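Local structure of TetR family transcriptional regulator (Chloroflexus aurantiacus, 3NRG) at residues N29-V34 against D119-A124; I65-E70 against P106-I111; W93-G98 against V166-L171. The protein probably acts as a DNA-binding transcription factor of the TetR family that recognises a regulatory DNA sequence. All coordinates share one frame; numbering follows the deposited sequence.

Contact 1 (N29-V34 against D119-A124); sequences NDYDSV and DVPLPA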
ATOM      1  N   ASN A  29      -7.553  -5.719 -12.450  1.00 44.71           N
ATOM      2  CA  ASN A  29      -6.965  -6.676 -13.393  1.00 45.59           C
ATOM      3  C   ASN A  29      -5.450  -6.798 -13.240  1.00 50.69           C
ATOM      4  O   ASN A  29      -4.787  -5.843 -12.821  1.00 50.03           O
ATOM      5  CB  ASN A  29      -7.300  -6.276 -14.847  1.00 44.71           C
ATOM      6  CG  ASN A  29      -8.770  -6.189 -15.143  1.00 59.40           C
ATOM      7  OD1 ASN A  29      -9.431  -7.192 -15.423  1.00 61.86           O
ATOM      8  ND2 ASN A  29      -9.308  -4.981 -15.122  1.00 42.96           N
ATOM      9  N   ASP A  30      -4.897  -7.975 -13.622  1.00 48.75           N
ATOM     10  CA  ASP A  30      -3.452  -8.231 -13.636  0.50 48.72           C
ATOM     11  C   ASP A  30      -2.825  -7.423 -14.775  1.00 52.57           C
ATOM     12  O   ASP A  30      -3.500  -7.158 -15.771  1.00 53.02           O
ATOM     13  CB  ASP A  30      -3.180  -9.746 -13.836  0.50 51.94           C
ATOM     14  CG  ASP A  30      -1.724 -10.104 -14.111  0.50 63.07           C
ATOM     15  OD1 ASP A  30      -0.881  -9.879 -13.222  0.50 63.04           O
ATOM     16  OD2 ASP A  30      -1.436 -10.606 -15.219  0.50 69.22           O
ATOM     17  N   TYR A  31      -1.539  -7.029 -14.638  1.00 48.03           N
ATOM     18  CA  TYR A  31      -0.835  -6.239 -15.664  1.00 47.71           C
ATOM     19  C   TYR A  31      -1.061  -6.746 -17.112  1.00 54.16           C
ATOM     20  O   TYR A  31      -1.349  -5.943 -18.001  1.00 54.17           O
ATOM     21  CB  TYR A  31       0.673  -6.125 -15.345  1.00 47.90           C
ATOM     22  CG  TYR A  31       1.414  -5.215 -16.299  1.00 48.92           C
ATOM     23  CD1 TYR A  31       1.466  -3.841 -16.085  1.00 49.87           C
ATOM     24  CD2 TYR A  31       2.017  -5.720 -17.448  1.00 50.55           C
ATOM     25  CE1 TYR A  31       2.099  -2.992 -16.990  1.00 50.69           C
ATOM     26  CE2 TYR A  31       2.655  -4.881 -18.357  1.00 51.87           C
ATOM     27  CZ  TYR A  31       2.682  -3.515 -18.131  1.00 57.87           C
ATOM     28  OH  TYR A  31       3.328  -2.692 -19.015  1.00 59.32           O
ATOM     29  N   ASP A  32      -0.926  -8.072 -17.338  1.00 52.46           N
ATOM     30  CA  ASP A  32      -1.095  -8.681 -18.664  1.00 53.71           C
ATOM     31  C   ASP A  32      -2.565  -8.693 -19.129  1.00 57.39           C
ATOM     32  O   ASP A  32      -2.825  -8.764 -20.331  1.00 58.34           O
ATOM     33  CB  ASP A  32      -0.508 -10.102 -18.685  1.00 56.55           C
ATOM     34  N   SER A  33      -3.520  -8.617 -18.176  1.00 52.25           N
ATOM     35  CA  SER A  33      -4.959  -8.627 -18.476  1.00 51.69           C
ATOM     36  C   SER A  33      -5.548  -7.193 -18.630  1.00 52.06           C
ATOM     37  O   SER A  33      -6.744  -7.048 -18.913  1.00 52.65           O
ATOM     38  CB  SER A  33      -5.718  -9.407 -17.404  1.00 55.50           C
ATOM     39  OG  SER A  33      -7.093  -9.541 -17.726  1.00 66.97           O
ATOM     40  N   VAL A  34      -4.700  -6.146 -18.467  1.00 44.37           N
ATOM     41  CA  VAL A  34      -5.119  -4.744 -18.604  1.00 42.35           C
ATOM     42  C   VAL A  34      -5.444  -4.425 -20.073  1.00 45.64           C
ATOM     43  O   VAL A  34      -4.629  -4.704 -20.963  1.00 45.65           O
ATOM     44  CB  VAL A  34      -4.064  -3.765 -18.004  1.00 44.99           C
ATOM     45  CG1 VAL A  34      -4.351  -2.315 -18.401  1.00 44.38           C
ATOM     46  CG2 VAL A  34      -3.993  -3.904 -16.480  1.00 43.54           C
ATOM     47  N   ASP A 119       4.051 -10.488 -12.209  1.00 63.37           N
ATOM     48  CA  ASP A 119       5.187 -10.158 -13.077  1.00 64.34           C
ATOM     49  C   ASP A 119       4.936  -8.798 -13.720  1.00 67.06           C
ATOM     50  O   ASP A 119       4.318  -8.712 -14.788  1.00 67.26           O
ATOM     51  CB  ASP A 119       5.403 -11.257 -14.153  1.00 68.23           C
ATOM     52  CG  ASP A 119       6.690 -11.114 -14.973  1.00 83.25           C
ATOM     53  OD1 ASP A 119       7.006  -9.974 -15.399  1.00 83.70           O
ATOM     54  OD2 ASP A 119       7.324 -12.152 -15.269  1.00 92.11           O
ATOM     55  N   VAL A 120       5.370  -7.732 -13.042  1.00 62.10           N
ATOM     56  CA  VAL A 120       5.165  -6.363 -13.510  1.00 61.25           C
ATOM     57  C   VAL A 120       6.484  -5.723 -13.983  1.00 64.83           C
ATOM     58  O   VAL A 120       7.547  -6.041 -13.446  1.00 63.97           O
ATOM     59  CB  VAL A 120       4.419  -5.490 -12.462  1.00 63.76           C
ATOM     60  CG1 VAL A 120       2.973  -5.958 -12.290  1.00 63.01           C
ATOM     61  CG2 VAL A 120       5.153  -5.473 -11.121  1.00 62.92           C
ATOM     62  N   PRO A 121       6.449  -4.859 -15.024  1.00 61.97           N
ATOM     63  CA  PRO A 121       7.700  -4.281 -15.521  1.00 62.64           C
ATOM     64  C   PRO A 121       8.109  -3.019 -14.773  1.00 65.02           C
ATOM     65  O   PRO A 121       7.775  -1.909 -15.188  1.00 64.59           O
ATOM     66  CB  PRO A 121       7.405  -4.020 -16.997  1.00 65.50           C
ATOM     67  CG  PRO A 121       5.916  -3.837 -17.065  1.00 69.26           C
ATOM     68  CD  PRO A 121       5.289  -4.395 -15.813  1.00 63.44           C
ATOM     69  N   LEU A 122       8.833  -3.192 -13.664  1.00 60.59           N
ATOM     70  CA  LEU A 122       9.324  -2.077 -12.864  1.00 59.87           C
ATOM     71  C   LEU A 122      10.852  -2.054 -12.866  1.00 64.24           C
ATOM     72  O   LEU A 122      11.479  -3.119 -12.913  1.00 64.48           O
ATOM     73  CB  LEU A 122       8.794  -2.168 -11.415  1.00 58.67           C
ATOM     74  CG  LEU A 122       7.301  -1.861 -11.214  1.00 62.60           C
ATOM     75  CD1 LEU A 122       6.853  -2.267  -9.835  1.00 61.60           C
ATOM     76  CD2 LEU A 122       6.989  -0.370 -11.462  1.00 65.42           C
ATOM     77  N   PRO A 123      11.488  -0.855 -12.791  1.00 60.57           N
ATOM     78  CA  PRO A 123      12.960  -0.812 -12.760  1.00 61.68           C
ATOM     79  C   PRO A 123      13.525  -1.470 -11.502  1.00 66.14           C
ATOM     80  O   PRO A 123      12.821  -1.579 -10.492  1.00 64.51           O
ATOM     81  CB  PRO A 123      13.276   0.693 -12.797  1.00 63.63           C
ATOM     82  CG  PRO A 123      12.010   1.358 -13.227  1.00 66.97           C
ATOM     83  CD  PRO A 123      10.908   0.501 -12.727  1.00 61.27           C
ATOM     84  N   ALA A 124      14.800  -1.913 -11.564  1.00 64.62           N
ATOM     85  CA  ALA A 124      15.483  -2.587 -10.451  1.00 64.71           C
ATOM     86  C   ALA A 124      15.360  -1.826  -9.115  1.00 67.99           C
ATOM     87  O   ALA A 124      15.032  -2.436  -8.093  1.00 66.72           O
ATOM     88  CB  ALA A 124      16.948  -2.812 -10.797  1.00 67.28           C
TER
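Tyr31 reaches across from its loop to Val120 and Pro121. Its CB makes the first touch, 3.8 Å from Val120 CG1. CG stands anti to the backbone N (chi1 -175°), and this turns one face of the ring to Pro121, which comes from the opposite direction. From there on the main partner is the proline ring. Tyr31 CG lies 4.0 Å from Pro121 CD, and CD1 and CD2 of the tyrosine lie under the same methylene at a like distance. CE1 and CE2 come nearer to it, and both also meet Pro121 CG. CZ is 3.4 Å from Pro121 CG, and so is Tyr31 OH. Pro121 CD sits 3.5 Å from the centroid of the Tyr31 ring, 9° off the normal, a CH-pi contact over one face.

The contact joins the two parts of a TetR-type fold. The loop of residues 29-34 leads from helix 12-28 to helix 36-43, which belongs to the predicted helix-turn-helix motif. The loop of residues 119-124 belongs to the C-terminal family region and leads into helix 124-147, with Pro123 at its N-cap. Pro121 is the centre of an inverse gamma turn, in which Leu122 N makes a weak hydrogen bond to Val120 O.

Helix 57-78 adds to the setting of the aromatic ring: Tyr61 meets it edge-to-face, and Lys57 makes a cation-pi contact with it. Lys57 NZ also hydrogen-bonds to Tyr31 O. Val120 is buried, with Tyr61 and Met127 against its side chain, and Phe26 of helix 12-28 touches Tyr31.

Contact 2 (I65-E70 against P106-I111); sequences IQLGIE and PRLAQI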
ATOM      1  N   ILE A  65       2.373   3.525  -9.862  1.00 37.11           N
ATOM      2  CA  ILE A  65       3.206   3.012  -8.762  1.00 36.48           C
ATOM      3  C   ILE A  65       3.878   4.181  -8.006  1.00 40.60           C
ATOM      4  O   ILE A  65       3.858   4.207  -6.767  1.00 39.71           O
ATOM      5  CB  ILE A  65       4.236   1.944  -9.290  1.00 39.80           C
ATOM      6  CG1 ILE A  65       3.542   0.586  -9.603  1.00 39.60           C
ATOM      7  CG2 ILE A  65       5.437   1.761  -8.326  1.00 40.25           C
ATOM      8  CD1 ILE A  65       2.971  -0.195  -8.354  1.00 42.85           C
ATOM      9  N   GLN A  66       4.412   5.170  -8.755  1.00 38.06           N
ATOM     10  CA  GLN A  66       5.045   6.357  -8.164  1.00 38.61           C
ATOM     11  C   GLN A  66       4.005   7.239  -7.458  1.00 42.48           C
ATOM     12  O   GLN A  66       4.322   7.881  -6.450  1.00 42.47           O
ATOM     13  CB  GLN A  66       5.811   7.161  -9.231  1.00 41.04           C
ATOM     14  N   LEU A  67       2.751   7.234  -7.965  1.00 38.55           N
ATOM     15  CA  LEU A  67       1.641   7.977  -7.366  1.00 37.89           C
ATOM     16  C   LEU A  67       1.290   7.393  -5.993  1.00 40.73           C
ATOM     17  O   LEU A  67       1.059   8.143  -5.050  1.00 39.89           O
ATOM     18  CB  LEU A  67       0.415   7.952  -8.298  1.00 37.92           C
ATOM     19  CG  LEU A  67      -0.678   8.992  -8.024  1.00 42.44           C
ATOM     20  CD1 LEU A  67      -0.130  10.415  -8.128  1.00 43.26           C
ATOM     21  CD2 LEU A  67      -1.828   8.817  -8.978  1.00 44.57           C
ATOM     22  N   GLY A  68       1.325   6.063  -5.888  1.00 37.71           N
ATOM     23  CA  GLY A  68       1.081   5.353  -4.635  1.00 37.29           C
ATOM     24  C   GLY A  68       2.168   5.588  -3.604  1.00 41.69           C
ATOM     25  O   GLY A  68       1.871   5.787  -2.425  1.00 41.33           O
ATOM     26  N   ILE A  69       3.443   5.583  -4.049  1.00 39.00           N
ATOM     27  CA  ILE A  69       4.600   5.839  -3.181  1.00 39.19           C
ATOM     28  C   ILE A  69       4.548   7.276  -2.618  1.00 44.28           C
ATOM     29  O   ILE A  69       4.627   7.457  -1.404  1.00 45.14           O
ATOM     30  CB  ILE A  69       5.941   5.529  -3.930  1.00 42.88           C
ATOM     31  CG1 ILE A  69       6.078   3.999  -4.211  1.00 42.91           C
ATOM     32  CG2 ILE A  69       7.157   6.066  -3.146  1.00 43.98           C
ATOM     33  CD1 ILE A  69       7.169   3.608  -5.232  1.00 50.90           C
ATOM     34  N   GLU A  70       4.342   8.276  -3.491  1.00 41.14           N
ATOM     35  CA  GLU A  70       4.256   9.690  -3.083  1.00 41.62           C
ATOM     36  C   GLU A  70       3.059   9.959  -2.146  1.00 44.99           C
ATOM     37  O   GLU A  70       3.184  10.729  -1.185  1.00 45.90           O
ATOM     38  CB  GLU A  70       4.192  10.607  -4.320  1.00 43.68           C
ATOM     39  N   PRO A 106      -7.766   2.716  -1.638  1.00 24.39           N
ATOM     40  CA  PRO A 106      -7.806   1.262  -1.885  1.00 24.30           C
ATOM     41  C   PRO A 106      -7.255   0.809  -3.226  1.00 31.09           C
ATOM     42  O   PRO A 106      -6.653  -0.260  -3.296  1.00 31.95           O
ATOM     43  CB  PRO A 106      -9.291   0.907  -1.715  1.00 26.23           C
ATOM     44  CG  PRO A 106     -10.017   2.185  -1.917  1.00 30.67           C
ATOM     45  CD  PRO A 106      -9.120   3.258  -1.396  1.00 25.66           C
ATOM     46  N   ARG A 107      -7.458   1.604  -4.290  1.00 28.35           N
ATOM     47  CA  ARG A 107      -6.991   1.238  -5.627  1.00 27.92           C
ATOM     48  C   ARG A 107      -5.479   1.372  -5.756  1.00 31.62           C
ATOM     49  O   ARG A 107      -4.831   0.453  -6.249  1.00 31.57           O
ATOM     50  CB  ARG A 107      -7.738   2.030  -6.711  1.00 27.05           C
ATOM     51  CG  ARG A 107      -9.251   1.810  -6.653  1.00 31.08           C
ATOM     52  CD  ARG A 107     -10.012   2.719  -7.587  1.00 38.66           C
ATOM     53  NE  ARG A 107      -9.818   4.133  -7.270  1.00 40.04           N
ATOM     54  CZ  ARG A 107     -10.321   5.128  -7.994  1.00 57.53           C
ATOM     55  NH1 ARG A 107     -11.069   4.870  -9.059  1.00 50.49           N
ATOM     56  NH2 ARG A 107     -10.083   6.387  -7.655  1.00 44.71           N
ATOM     57  N   LEU A 108      -4.904   2.466  -5.228  1.00 28.75           N
ATOM     58  CA  LEU A 108      -3.445   2.656  -5.222  1.00 28.90           C
ATOM     59  C   LEU A 108      -2.768   1.555  -4.415  1.00 32.27           C
ATOM     60  O   LEU A 108      -1.766   0.985  -4.863  1.00 31.25           O
ATOM     61  CB  LEU A 108      -3.072   4.041  -4.643  1.00 29.21           C
ATOM     62  CG  LEU A 108      -3.191   5.231  -5.609  1.00 33.95           C
ATOM     63  CD1 LEU A 108      -3.095   6.542  -4.864  1.00 34.00           C
ATOM     64  CD2 LEU A 108      -2.123   5.166  -6.698  1.00 35.73           C
ATOM     65  N   ALA A 109      -3.352   1.224  -3.237  1.00 29.04           N
ATOM     66  CA  ALA A 109      -2.847   0.175  -2.348  1.00 28.20           C
ATOM     67  C   ALA A 109      -2.902  -1.197  -3.009  1.00 31.37           C
ATOM     68  O   ALA A 109      -1.961  -1.982  -2.860  1.00 30.54           O
ATOM     69  CB  ALA A 109      -3.641   0.160  -1.055  1.00 28.76           C
ATOM     70  N   GLN A 110      -4.004  -1.485  -3.750  1.00 28.06           N
ATOM     71  CA  GLN A 110      -4.195  -2.764  -4.441  1.00 28.46           C
ATOM     72  C   GLN A 110      -3.180  -2.936  -5.580  1.00 34.21           C
ATOM     73  O   GLN A 110      -2.642  -4.032  -5.762  1.00 34.18           O
ATOM     74  CB  GLN A 110      -5.648  -2.900  -4.949  1.00 30.12           C
ATOM     75  CG  GLN A 110      -5.982  -4.254  -5.613  1.00 48.96           C
ATOM     76  CD  GLN A 110      -5.812  -5.456  -4.697  1.00 76.80           C
ATOM     77  OE1 GLN A 110      -5.386  -6.529  -5.128  1.00 73.75           O
ATOM     78  NE2 GLN A 110      -6.179  -5.317  -3.422  1.00 72.95           N
ATOM     79  N   ILE A 111      -2.881  -1.839  -6.314  1.00 31.43           N
ATOM     80  CA  ILE A 111      -1.882  -1.854  -7.393  1.00 32.09           C
ATOM     81  C   ILE A 111      -0.472  -2.141  -6.807  1.00 37.81           C
ATOM     82  O   ILE A 111       0.258  -2.981  -7.337  1.00 38.25           O
ATOM     83  CB  ILE A 111      -1.931  -0.526  -8.220  1.00 34.83           C
ATOM     84  CG1 ILE A 111      -3.281  -0.395  -8.970  1.00 35.58           C
ATOM     85  CG2 ILE A 111      -0.744  -0.432  -9.195  1.00 35.23           C
ATOM     86  CD1 ILE A 111      -3.632   1.036  -9.418  1.00 41.85           C
TER
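Leu108 CD2 lies over one face of the flat peptide that joins Leu67 to Gly68, 3.7 Å from Gly68 N and nearly straight above it. The methyl touches Gly68 CA as well. This is a helix-on-helix contact of the all-helical TetR fold. Helix 57-78 carries one side, and the short helix 106-114 of the C-terminal family region carries the other. The local axes pass 9.2 Å apart and cross at -115°, so the two helices meet over a short length. The closest pair of CA atoms, Gly68 and Leu108, is 5.3 Å apart. Glycine has no side chain here, and the leucine lies directly on the backbone.

The same CD2 methyl of Leu108 also rests beside Leu67 CB, at 4.1 Å. Leu108 CG is anti to the carbonyl carbon (chi1 -81°); with CB already directed at helix 57-78, this lets the methyl reach the glycine. No hydrogen bond crosses the contact.

Helix 12-28 adds Leu23, which touches both Leu108 and Ile111. Arg107 faces the same helix and forms a salt bridge with Asp20. Thr126 of helix 124-147 touches Ile65.

One turn away from the glycine, two buried isoleucines meet at a slant. Ile65 CD1 is 3.8 Å from Ile111 CG2 and also lies near the backbone O of Ile111.

Contact 3 (W93-G98 against V166-L171); sequences WLLDVG and VVFTEL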
ATOM      1  N   TRP A  93       1.274   1.946  16.015  1.00 28.83           N
ATOM      2  CA  TRP A  93       1.036   3.192  15.296  1.00 29.32           C
ATOM      3  C   TRP A  93       1.294   2.996  13.790  1.00 30.54           C
ATOM      4  O   TRP A  93       0.470   3.402  12.971  1.00 29.91           O
ATOM      5  CB  TRP A  93       1.933   4.318  15.861  1.00 29.95           C
ATOM      6  CG  TRP A  93       1.806   5.630  15.132  1.00 31.95           C
ATOM      7  CD1 TRP A  93       0.942   6.646  15.416  1.00 35.54           C
ATOM      8  CD2 TRP A  93       2.590   6.068  14.010  1.00 32.00           C
ATOM      9  NE1 TRP A  93       1.127   7.686  14.533  1.00 35.85           N
ATOM     10  CE2 TRP A  93       2.128   7.356  13.655  1.00 36.85           C
ATOM     11  CE3 TRP A  93       3.643   5.497  13.269  1.00 32.84           C
ATOM     12  CZ2 TRP A  93       2.666   8.075  12.579  1.00 36.48           C
ATOM     13  CZ3 TRP A  93       4.176   6.210  12.207  1.00 34.58           C
ATOM     14  CH2 TRP A  93       3.694   7.485  11.874  1.00 35.98           C
ATOM     15  N   LEU A  94       2.426   2.349  13.434  1.00 25.56           N
ATOM     16  CA  LEU A  94       2.811   2.100  12.041  1.00 24.60           C
ATOM     17  C   LEU A  94       1.838   1.130  11.341  1.00 28.21           C
ATOM     18  O   LEU A  94       1.557   1.290  10.147  1.00 27.27           O
ATOM     19  CB  LEU A  94       4.251   1.564  11.976  1.00 24.66           C
ATOM     20  CG  LEU A  94       4.895   1.492  10.583  1.00 28.81           C
ATOM     21  CD1 LEU A  94       5.126   2.909   9.996  1.00 29.05           C
ATOM     22  CD2 LEU A  94       6.201   0.706  10.635  1.00 31.81           C
ATOM     23  N   LEU A  95       1.323   0.137  12.084  1.00 25.11           N
ATOM     24  CA  LEU A  95       0.342  -0.820  11.563  1.00 24.84           C
ATOM     25  C   LEU A  95      -0.984  -0.104  11.284  1.00 30.01           C
ATOM     26  O   LEU A  95      -1.588  -0.317  10.234  1.00 30.30           O
ATOM     27  CB  LEU A  95       0.143  -1.972  12.575  1.00 24.64           C
ATOM     28  CG  LEU A  95      -0.695  -3.176  12.125  1.00 28.72           C
ATOM     29  CD1 LEU A  95      -0.212  -3.727  10.789  1.00 28.54           C
ATOM     30  CD2 LEU A  95      -0.665  -4.267  13.176  1.00 28.76           C
ATOM     31  N   ASP A  96      -1.387   0.804  12.199  1.00 27.11           N
ATOM     32  CA  ASP A  96      -2.600   1.611  12.076  1.00 27.85           C
ATOM     33  C   ASP A  96      -2.521   2.549  10.854  1.00 31.85           C
ATOM     34  O   ASP A  96      -3.483   2.638  10.091  1.00 31.34           O
ATOM     35  CB  ASP A  96      -2.817   2.428  13.356  1.00 31.31           C
ATOM     36  CG  ASP A  96      -4.242   2.422  13.858  1.00 50.19           C
ATOM     37  OD1 ASP A  96      -5.132   2.945  13.136  1.00 51.90           O
ATOM     38  OD2 ASP A  96      -4.465   1.968  15.003  1.00 59.68           O
ATOM     39  N   VAL A  97      -1.364   3.225  10.664  1.00 28.53           N
ATOM     40  CA  VAL A  97      -1.131   4.126   9.527  1.00 28.78           C
ATOM     41  C   VAL A  97      -1.251   3.369   8.186  1.00 31.03           C
ATOM     42  O   VAL A  97      -1.976   3.811   7.289  1.00 30.47           O
ATOM     43  CB  VAL A  97       0.232   4.867   9.658  1.00 33.68           C
ATOM     44  CG1 VAL A  97       0.631   5.531   8.342  1.00 33.54           C
ATOM     45  CG2 VAL A  97       0.189   5.891  10.786  1.00 34.47           C
ATOM     46  N   GLY A  98      -0.560   2.230   8.082  1.00 26.25           N
ATOM     47  CA  GLY A  98      -0.582   1.387   6.890  1.00 25.24           C
ATOM     48  C   GLY A  98      -1.980   0.957   6.498  1.00 28.25           C
ATOM     49  O   GLY A  98      -2.337   0.991   5.319  1.00 28.30           O
ATOM     50  N   VAL A 166       5.074  -9.992   6.846  1.00 23.86           N
ATOM     51  CA  VAL A 166       3.887 -10.727   6.359  1.00 23.30           C
ATOM     52  C   VAL A 166       2.598 -10.299   7.062  1.00 26.77           C
ATOM     53  O   VAL A 166       1.555 -10.219   6.424  1.00 26.42           O
ATOM     54  CB  VAL A 166       4.066 -12.275   6.324  1.00 27.72           C
ATOM     55  CG1 VAL A 166       5.177 -12.675   5.357  1.00 28.04           C
ATOM     56  CG2 VAL A 166       4.317 -12.852   7.723  1.00 27.43           C
ATOM     57  N   VAL A 167       2.681  -9.979   8.359  1.00 24.08           N
ATOM     58  CA  VAL A 167       1.527  -9.520   9.135  1.00 23.64           C
ATOM     59  C   VAL A 167       1.085  -8.140   8.645  1.00 29.48           C
ATOM     60  O   VAL A 167      -0.081  -7.963   8.278  1.00 30.48           O
ATOM     61  CB  VAL A 167       1.827  -9.532  10.661  1.00 26.71           C
ATOM     62  CG1 VAL A 167       0.778  -8.746  11.432  1.00 26.33           C
ATOM     63  CG2 VAL A 167       1.928 -10.962  11.190  1.00 26.35           C
ATOM     64  N   PHE A 168       2.036  -7.179   8.575  1.00 26.19           N
ATOM     65  CA  PHE A 168       1.764  -5.805   8.121  1.00 25.99           C
ATOM     66  C   PHE A 168       1.214  -5.754   6.677  1.00 29.37           C
ATOM     67  O   PHE A 168       0.380  -4.906   6.363  1.00 29.39           O
ATOM     68  CB  PHE A 168       3.034  -4.936   8.245  1.00 27.77           C
ATOM     69  CG  PHE A 168       3.253  -4.323   9.608  1.00 29.51           C
ATOM     70  CD1 PHE A 168       3.509  -5.122  10.716  1.00 32.80           C
ATOM     71  CD2 PHE A 168       3.271  -2.943   9.773  1.00 32.18           C
ATOM     72  CE1 PHE A 168       3.720  -4.554  11.976  1.00 34.15           C
ATOM     73  CE2 PHE A 168       3.504  -2.374  11.029  1.00 35.45           C
ATOM     74  CZ  PHE A 168       3.712  -3.183  12.125  1.00 33.65           C
ATOM     75  N   THR A 169       1.689  -6.651   5.817  1.00 25.27           N
ATOM     76  CA  THR A 169       1.273  -6.715   4.420  1.00 25.12           C
ATOM     77  C   THR A 169      -0.163  -7.239   4.268  1.00 28.75           C
ATOM     78  O   THR A 169      -0.893  -6.770   3.390  1.00 28.44           O
ATOM     79  CB  THR A 169       2.284  -7.570   3.627  1.00 29.55           C
ATOM     80  OG1 THR A 169       3.556  -6.928   3.669  1.00 31.86           O
ATOM     81  CG2 THR A 169       1.871  -7.792   2.186  1.00 26.17           C
ATOM     82  N   GLU A 170      -0.565  -8.211   5.115  1.00 24.04           N
ATOM     83  CA  GLU A 170      -1.839  -8.902   4.949  1.00 23.78           C
ATOM     84  C   GLU A 170      -2.968  -8.503   5.904  1.00 28.28           C
ATOM     85  O   GLU A 170      -4.121  -8.858   5.636  1.00 29.90           O
ATOM     86  CB  GLU A 170      -1.628 -10.424   4.976  1.00 25.50           C
ATOM     87  CG  GLU A 170      -0.670 -10.941   3.914  1.00 36.23           C
ATOM     88  CD  GLU A 170      -1.174 -10.911   2.482  1.00 55.14           C
ATOM     89  OE1 GLU A 170      -2.397 -10.739   2.271  1.00 43.79           O
ATOM     90  OE2 GLU A 170      -0.343 -11.105   1.567  1.00 54.63           O
ATOM     91  N   LEU A 171      -2.661  -7.813   7.032  1.00 22.96           N
ATOM     92  CA  LEU A 171      -3.704  -7.489   8.016  1.00 21.94           C
ATOM     93  C   LEU A 171      -4.900  -6.708   7.460  1.00 27.68           C
ATOM     94  O   LEU A 171      -6.034  -7.102   7.700  1.00 28.40           O
ATOM     95  CB  LEU A 171      -3.140  -6.836   9.291  1.00 20.97           C
ATOM     96  CG  LEU A 171      -4.148  -6.701  10.468  1.00 24.48           C
ATOM     97  CD1 LEU A 171      -4.793  -8.063  10.819  1.00 24.58           C
ATOM     98  CD2 LEU A 171      -3.494  -6.087  11.686  1.00 23.76           C
TER
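Leu95 and Phe168 interlock where helix 87-104 runs beside helix 157-179. Both helices belong to the C-terminal helical domain of the TetR fold. Their local axes pass 9.9 Å apart, and their N-to-C directions differ by 33°.

The bump on one side is the phenylalanine ring. It reaches to the other helix and lies against the backbone at Leu95. Its CE2 fills the hollow between two successive leucines. On one side of that hollow are CB, CG and CD2 of Leu94, with CD2 at 4.1 Å from Phe168 CE2. On the other is Leu95, whose CB is 3.7 Å from the same ring carbon. The backbone N of Leu95 forms the floor, 3.5 Å from Phe168 CE2.

The reverse fit uses the forked end of Leu95. This buried side chain enters the groove between Phe168 and Leu171, which stand one turn apart. With CG anti to the backbone N (chi1 -171°), the Leu95 fork is held out to helix 157-179, one methyl to Phe168 and one to Leu171. Leu95 CD1 lies over one face of the Phe168 ring, 3.7 Å from the centroid and 12° off the normal, in a CH-pi contact.

Ile203, Val206 and Ile207 of helix 196-214 touch Leu95. Phe138 meets the Phe168 ring with the planes at about 60°, Leu91 touches it too, and Ile99 packs on Leu171. The Leu95 and Leu171 side chains cross at about a right angle, and Leu95 CD2 ends 3.7 Å from Leu171 CD2.

Contact 2 is the most buried and lies nearest the centre of the chain. Contacts 1 and 3 are partly buried. Contact 1 joins two loops, while contacts 2 and 3 each join two helices. Helix 57-78 borders all three: it carries one side of contact 2, packs on Tyr31 in contact 1, and touches Trp93 and Val97 beside contact 3. Contacts 1 and 2 touch directly, with Leu122 CD2 4.0 Å from Ile65 CG1. Contact 3 stands apart, its nearest atoms about 7 Å from contact 2. Contacts 1 and 3 each use an aromatic face; contact 2 is wholly aliphatic and backbone. No hydrogen bond crosses any of them.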